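Local atomic coordinates of xyloglucan-specific endo-beta-1,4-glucanase BoGH9A (Bacteroides ovatus, PDB entry 6DHT), a protein that hydrolyses internal beta-1,4-glucosidic linkages in the backbone of xyloglucan, releasing xyloglucan oligosaccharides. Residues E217-L222 against R280-Y285; L349-G354 against I383-Q388. All blocks are in the same frame, centred on the assembly; numbering follows the deposited sequence.

Contact 1: residues E217-L222 against R280-Y285; sequences EMQFNL and RLFASY. With EDO (1,2-ethanediol), chain I.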
loop_
_atom_site.group_PDB
_atom_site.type_symbol
_atom_site.label_atom_id
_atom_site.label_comp_id
_atom_site.label_asym_id
_atom_site.label_seq_id
_atom_site.Cartn_x
_atom_site.Cartn_y
_atom_site.Cartn_z
ATOM N N GLU A 217 -13.039 0.980 -7.343
ATOM C CA GLU A 217 -12.702 0.377 -6.069
ATOM C C GLU A 217 -12.565 1.429 -4.967
ATOM O O GLU A 217 -13.124 1.263 -3.878
ATOM C CB GLU A 217 -11.430 -0.474 -6.162
ATOM C CG GLU A 217 -11.215 -1.362 -4.922
ATOM C CD GLU A 217 -12.363 -2.348 -4.725
ATOM O OE1 GLU A 217 -12.685 -3.084 -5.689
ATOM O OE2 GLU A 217 -12.980 -2.349 -3.624
ATOM N N MET A 218 -11.851 2.516 -5.256
ATOM C CA MET A 218 -11.716 3.562 -4.279
ATOM C C MET A 218 -13.084 4.056 -3.869
ATOM O O MET A 218 -13.314 4.307 -2.694
ATOM C CB MET A 218 -10.868 4.737 -4.790
ATOM C CG MET A 218 -9.476 4.391 -5.332
ATOM S SD MET A 218 -8.369 3.572 -4.172
ATOM C CE MET A 218 -8.569 1.870 -4.668
ATOM N N GLN A 219 -13.977 4.234 -4.843
ATOM C CA GLN A 219 -15.279 4.821 -4.535
ATOM C C GLN A 219 -16.067 3.962 -3.569
ATOM O O GLN A 219 -16.852 4.485 -2.770
ATOM C CB GLN A 219 -16.081 5.046 -5.819
ATOM C CG GLN A 219 -16.794 6.409 -5.869
ATOM C CD GLN A 219 -18.028 6.531 -4.965
ATOM O OE1 GLN A 219 -18.881 5.634 -4.898
ATOM N NE2 GLN A 219 -18.117 7.648 -4.259
ATOM N N PHE A 220 -15.845 2.650 -3.612
ATOM C CA PHE A 220 -16.565 1.766 -2.704
ATOM C C PHE A 220 -16.291 2.155 -1.258
ATOM O O PHE A 220 -17.172 2.057 -0.393
ATOM C CB PHE A 220 -16.209 0.306 -2.904
ATOM C CG PHE A 220 -17.183 -0.603 -2.235
ATOM C CD1 PHE A 220 -18.364 -0.948 -2.871
ATOM C CD2 PHE A 220 -16.968 -1.042 -0.942
ATOM C CE1 PHE A 220 -19.294 -1.775 -2.242
ATOM C CE2 PHE A 220 -17.907 -1.873 -0.310
ATOM C CZ PHE A 220 -19.076 -2.213 -0.965
ATOM N N ASN A 221 -15.059 2.572 -0.977
ATOM C CA ASN A 221 -14.705 3.044 0.342
ATOM C C ASN A 221 -15.012 4.541 0.520
ATOM O O ASN A 221 -15.449 4.935 1.582
ATOM C CB ASN A 221 -13.246 2.735 0.692
ATOM C CG ASN A 221 -12.976 2.855 2.183
ATOM O OD1 ASN A 221 -13.290 1.936 2.934
ATOM N ND2 ASN A 221 -12.425 3.978 2.629
ATOM N N LEU A 222 -14.755 5.383 -0.483
ATOM C CA LEU A 222 -15.113 6.804 -0.386
ATOM C C LEU A 222 -16.586 7.007 -0.028
ATOM O O LEU A 222 -16.925 7.902 0.764
ATOM C CB LEU A 222 -14.811 7.527 -1.691
ATOM C CG LEU A 222 -13.306 7.674 -2.004
ATOM C CD1 LEU A 222 -13.051 8.008 -3.497
ATOM C CD2 LEU A 222 -12.623 8.685 -1.061
ATOM N N ARG A 280 -11.382 15.988 -7.827
ATOM C CA ARG A 280 -10.771 16.214 -9.133
ATOM C C ARG A 280 -10.827 14.970 -10.003
ATOM O O ARG A 280 -11.121 15.026 -11.198
ATOM C CB ARG A 280 -9.305 16.640 -8.987
ATOM C CG ARG A 280 -9.080 17.858 -8.146
ATOM C CD ARG A 280 -7.638 18.376 -8.260
ATOM N NE ARG A 280 -6.605 17.383 -7.966
ATOM C CZ ARG A 280 -6.113 17.131 -6.752
ATOM N NH1 ARG A 280 -6.567 17.794 -5.703
ATOM N NH2 ARG A 280 -5.174 16.200 -6.591
ATOM N N LEU A 281 -10.515 13.820 -9.408
ATOM C CA LEU A 281 -10.379 12.612 -10.205
ATOM C C LEU A 281 -11.694 12.069 -10.717
ATOM O O LEU A 281 -11.713 11.353 -11.708
ATOM C CB LEU A 281 -9.670 11.509 -9.420
ATOM C CG LEU A 281 -8.292 11.865 -8.854
ATOM C CD1 LEU A 281 -7.687 10.625 -8.178
ATOM C CD2 LEU A 281 -7.373 12.508 -9.826
ATOM N N PHE A 282 -12.791 12.344 -10.002
ATOM C CA PHE A 282 -14.088 11.821 -10.396
ATOM C C PHE A 282 -14.909 12.851 -11.213
ATOM O O PHE A 282 -16.033 12.557 -11.593
ATOM C CB PHE A 282 -14.867 11.355 -9.163
ATOM C CG PHE A 282 -14.412 10.023 -8.628
ATOM C CD1 PHE A 282 -13.320 9.939 -7.775
ATOM C CD2 PHE A 282 -15.087 8.863 -8.963
ATOM C CE1 PHE A 282 -12.897 8.709 -7.280
ATOM C CE2 PHE A 282 -14.677 7.635 -8.457
ATOM C CZ PHE A 282 -13.587 7.570 -7.613
ATOM N N ALA A 283 -14.327 14.009 -11.489
ATOM C CA ALA A 283 -15.014 15.062 -12.275
ATOM C C ALA A 283 -15.464 14.574 -13.649
ATOM O O ALA A 283 -16.539 14.964 -14.125
ATOM C CB ALA A 283 -14.111 16.257 -12.429
ATOM N N SER A 284 -14.656 13.725 -14.279
ATOM C CA SER A 284 -14.971 13.145 -15.578
ATOM C C SER A 284 -15.957 11.991 -15.552
ATOM O O SER A 284 -16.336 11.503 -16.620
ATOM C CB SER A 284 -13.688 12.650 -16.260
ATOM O OG SER A 284 -12.824 13.735 -16.529
ATOM N N TYR A 285 -16.367 11.534 -14.366
ATOM C CA TYR A 285 -17.154 10.308 -14.258
ATOM C C TYR A 285 -18.511 10.548 -13.601
ATOM O O TYR A 285 -18.980 9.780 -12.763
ATOM C CB TYR A 285 -16.303 9.211 -13.547
ATOM C CG TYR A 285 -14.988 9.002 -14.266
ATOM C CD1 TYR A 285 -14.953 8.389 -15.512
ATOM C CD2 TYR A 285 -13.788 9.457 -13.722
ATOM C CE1 TYR A 285 -13.772 8.226 -16.198
ATOM C CE2 TYR A 285 -12.590 9.299 -14.404
ATOM C CZ TYR A 285 -12.589 8.681 -15.635
ATOM O OH TYR A 285 -11.420 8.513 -16.340
HETATM C C1 EDO I . -7.798 13.519 -13.034
HETATM O O1 EDO I . -7.964 14.750 -12.310
HETATM C C2 EDO I . -6.343 13.431 -13.471
HETATM O O2 EDO I . -5.499 13.930 -12.423
#

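Contact 2: residues L349-G354 against I383-Q388; sequences LYFSTG and IFAWLQ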
loop_
_atom_site.group_PDB
_atom_site.type_symbol
_atom_site.label_atom_id
_atom_site.label_comp_id
_atom_site.label_asym_id
_atom_site.label_seq_id
_atom_site.Cartn_x
_atom_site.Cartn_y
_atom_site.Cartn_z
ATOM N N LEU A 349 -6.636 20.774 -1.120
ATOM C CA LEU A 349 -7.673 21.790 -1.234
ATOM C C LEU A 349 -7.224 22.958 -2.105
ATOM O O LEU A 349 -8.001 23.471 -2.888
ATOM C CB LEU A 349 -8.129 22.260 0.148
ATOM C CG LEU A 349 -9.141 21.271 0.759
ATOM C CD1 LEU A 349 -9.239 21.410 2.264
ATOM C CD2 LEU A 349 -10.517 21.371 0.094
ATOM N N TYR A 350 -5.958 23.334 -1.996
ATOM C CA TYR A 350 -5.416 24.343 -2.902
ATOM C C TYR A 350 -5.524 23.902 -4.364
ATOM O O TYR A 350 -5.934 24.684 -5.235
ATOM C CB TYR A 350 -3.970 24.655 -2.564
ATOM C CG TYR A 350 -3.294 25.676 -3.475
ATOM C CD1 TYR A 350 -3.910 26.890 -3.778
ATOM C CD2 TYR A 350 -2.031 25.444 -4.000
ATOM C CE1 TYR A 350 -3.288 27.833 -4.592
ATOM C CE2 TYR A 350 -1.400 26.385 -4.792
ATOM C CZ TYR A 350 -2.036 27.575 -5.090
ATOM O OH TYR A 350 -1.408 28.513 -5.888
ATOM N N PHE A 351 -5.143 22.665 -4.670
ATOM C CA PHE A 351 -5.180 22.231 -6.065
ATOM C C PHE A 351 -6.596 22.019 -6.586
ATOM O O PHE A 351 -6.862 22.238 -7.764
ATOM C CB PHE A 351 -4.289 20.996 -6.281
ATOM C CG PHE A 351 -2.823 21.310 -6.116
ATOM C CD1 PHE A 351 -2.230 22.321 -6.875
ATOM C CD2 PHE A 351 -2.052 20.641 -5.193
ATOM C CE1 PHE A 351 -0.911 22.644 -6.701
ATOM C CE2 PHE A 351 -0.719 20.958 -5.018
ATOM C CZ PHE A 351 -0.143 21.957 -5.780
ATOM N N SER A 352 -7.527 21.673 -5.708
ATOM C CA SER A 352 -8.912 21.515 -6.137
ATOM C C SER A 352 -9.724 22.822 -6.222
ATOM O O SER A 352 -10.661 22.884 -7.001
ATOM C CB SER A 352 -9.647 20.554 -5.224
ATOM O OG SER A 352 -9.018 19.270 -5.279
ATOM N N THR A 353 -9.362 23.832 -5.433
ATOM C CA THR A 353 -10.146 25.075 -5.388
ATOM C C THR A 353 -9.397 26.272 -5.940
ATOM O O THR A 353 -10.024 27.263 -6.326
ATOM C CB THR A 353 -10.591 25.448 -3.951
ATOM O OG1 THR A 353 -9.473 25.897 -3.176
ATOM C CG2 THR A 353 -11.303 24.293 -3.268
ATOM N N GLY A 354 -8.072 26.219 -5.933
ATOM C CA GLY A 354 -7.263 27.350 -6.350
ATOM C C GLY A 354 -7.131 28.438 -5.306
ATOM O O GLY A 354 -6.429 29.425 -5.540
ATOM N N ILE A 383 3.553 16.202 -0.973
ATOM C CA ILE A 383 4.685 16.443 -1.857
ATOM C C ILE A 383 4.366 15.917 -3.260
ATOM O O ILE A 383 4.611 16.608 -4.276
ATOM C CB ILE A 383 5.977 15.811 -1.300
ATOM C CG1 ILE A 383 6.429 16.588 -0.067
ATOM C CG2 ILE A 383 7.068 15.780 -2.339
ATOM C CD1 ILE A 383 7.566 15.974 0.694
ATOM N N PHE A 384 3.798 14.711 -3.345
ATOM C CA PHE A 384 3.507 14.153 -4.652
ATOM C C PHE A 384 2.552 15.068 -5.432
ATOM O O PHE A 384 2.686 15.231 -6.652
ATOM C CB PHE A 384 2.885 12.740 -4.564
ATOM C CG PHE A 384 3.749 11.671 -3.909
ATOM C CD1 PHE A 384 5.124 11.754 -3.828
ATOM C CD2 PHE A 384 3.123 10.575 -3.332
ATOM C CE1 PHE A 384 5.844 10.740 -3.205
ATOM C CE2 PHE A 384 3.843 9.564 -2.734
ATOM C CZ PHE A 384 5.196 9.652 -2.670
ATOM N N ALA A 385 1.601 15.665 -4.716
ATOM C CA ALA A 385 0.639 16.571 -5.337
ATOM C C ALA A 385 1.341 17.807 -5.915
ATOM O O ALA A 385 1.125 18.165 -7.062
ATOM C CB ALA A 385 -0.407 16.966 -4.333
ATOM N N TRP A 386 2.219 18.421 -5.128
ATOM C CA TRP A 386 3.015 19.558 -5.613
ATOM C C TRP A 386 3.919 19.224 -6.806
ATOM O O TRP A 386 4.184 20.095 -7.638
ATOM C CB TRP A 386 3.857 20.129 -4.462
ATOM C CG TRP A 386 3.050 20.997 -3.547
ATOM C CD1 TRP A 386 2.467 20.640 -2.389
ATOM C CD2 TRP A 386 2.755 22.388 -3.736
ATOM N NE1 TRP A 386 1.788 21.707 -1.838
ATOM C CE2 TRP A 386 1.981 22.800 -2.646
ATOM C CE3 TRP A 386 3.081 23.324 -4.731
ATOM C CZ2 TRP A 386 1.498 24.104 -2.529
ATOM C CZ3 TRP A 386 2.618 24.616 -4.604
ATOM C CH2 TRP A 386 1.837 24.996 -3.513
ATOM N N LEU A 387 4.385 17.977 -6.903
ATOM C CA LEU A 387 5.324 17.571 -7.952
ATOM C C LEU A 387 4.627 17.067 -9.215
ATOM O O LEU A 387 5.286 16.739 -10.196
ATOM C CB LEU A 387 6.257 16.477 -7.436
ATOM C CG LEU A 387 7.207 16.868 -6.314
ATOM C CD1 LEU A 387 7.981 15.630 -5.897
ATOM C CD2 LEU A 387 8.150 17.986 -6.687
ATOM N N GLN A 388 3.303 17.023 -9.209
ATOM C CA GLN A 388 2.537 16.519 -10.345
ATOM C C GLN A 388 2.759 17.342 -11.612
ATOM O O GLN A 388 2.624 18.565 -11.589
ATOM C CB GLN A 388 1.050 16.541 -9.994
ATOM C CG GLN A 388 0.290 15.333 -10.469
ATOM C CD GLN A 388 -1.092 15.252 -9.851
ATOM O OE1 GLN A 388 -1.255 14.922 -8.660
ATOM N NE2 GLN A 388 -2.101 15.560 -10.652
#

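Contact 1: residues E217-L222 against R280-Y285
Q219, in the middle of helix 213-226, faces F282, in the segment that continues from helix 265-281, with their CA atoms 9.2 Å apart. No backbone meets across this gap. It is bridged by side chains: Q219 and L222, one helical turn apart, both point toward the F282 ring. The aliphatic part of Q219 makes the closer approach. Its CG lies 3.6 Å from F282 CE2, and its CB touches the same end of the ring. The chain of Q219 bends at chi2 (-74°), which turns the amide away, so methylenes and not polar atoms meet the ring. The amide plane stands 77° from the ring plane. The L222 and F282 side chains meet from opposite directions, and the CD1 methyl of L222 reaches F282 CE1 at 3.9 Å. Both partners sit obliquely to the ring. In F282, CG is anti to the carbonyl carbon (chi1 -77°), and the far end of the ring is carried to the helix. F282 also opens a type I beta turn that ends at Y285, closed by Y285 N to F282 O at 3.0 Å. With an alanine at F282, the Q219 methylenes and the L222 methyl would probably lose their apolar partner, and a gap would be likely to open between helix and turn. L222 also packs on V274, M275 and S278 of helix 265-281, and F292 meets F282 edge-to-face. A 1,2-ethanediol, probably from the crystallisation liquor, lies beside R280 and L281 and gives a weak hydrogen bond from O1 to R280 O. The contact joins helix 213-226 to the turn 282-285, within the glycosyl hydrolase family 9 domain. All three touching residues are buried, and no hydrogen bond or salt bridge links the segments, so the contact rests on apolar packing of Q219 methylenes and the L222 methyl against one ring.

Contact 2: residues L349-G354 against I383-Q388
F351, Y350 and W386 form an aromatic cluster between helices 339-353 and 379-386 in the family 9 catalytic domain. The tight part is an edge-to-face pair. The edge of F351 points at one face of the W386 indole, with F351 CZ 3.6 Å from W386 CD2. The F351 ring and the six-membered ring of W386 have planes 72° apart and centroids 4.9 Å apart. F351 also touches A385, its CE2 lying 4.1 Å from A385 CB. W386 is buried and packs on F400, while Y350 and F351 are partly exposed. Y350 is the looser side. Its ring meets the six-membered ring of W386 obliquely, with centroids 5.8 Å apart, and its CE2 lies 3.7 Å from W386 CH2. Its CG is anti to the backbone N (chi1 179°), which swings the ring alongside F351, so that Y350 CD2 lies over one F351 face, toward its rim. The polar ends have partners outside the two segments: Y350 OH bonds D397, and W386 NE1 bonds S347. Within 349-354, T353 N and T353 OG1 reach L349 O from opposite faces of its carbonyl plane, each at 2.9 Å.

Overall arrangement
Contacts 1 and 2 follow one another along the chain, and their centres lie about 17 Å apart. They meet through R280, which touches S352 and F351. R280 NH1 makes a probable hydrogen bond to S352 OG at 2.9 Å, and R280 CD packs against F351 O at 4.0 Å. R280 also forms a salt bridge to E348, so helix 265-281 is tied to helix 339-353. The centre of contact 1 is about 18 Å from the centre of the chain and that of contact 2 about 21 Å. The touching residues of contact 1 are all buried, those of contact 2 only in part. Both lie away from the predicted catalytic residues. The F282 side chain is about 9 Å from a bound calcium ion.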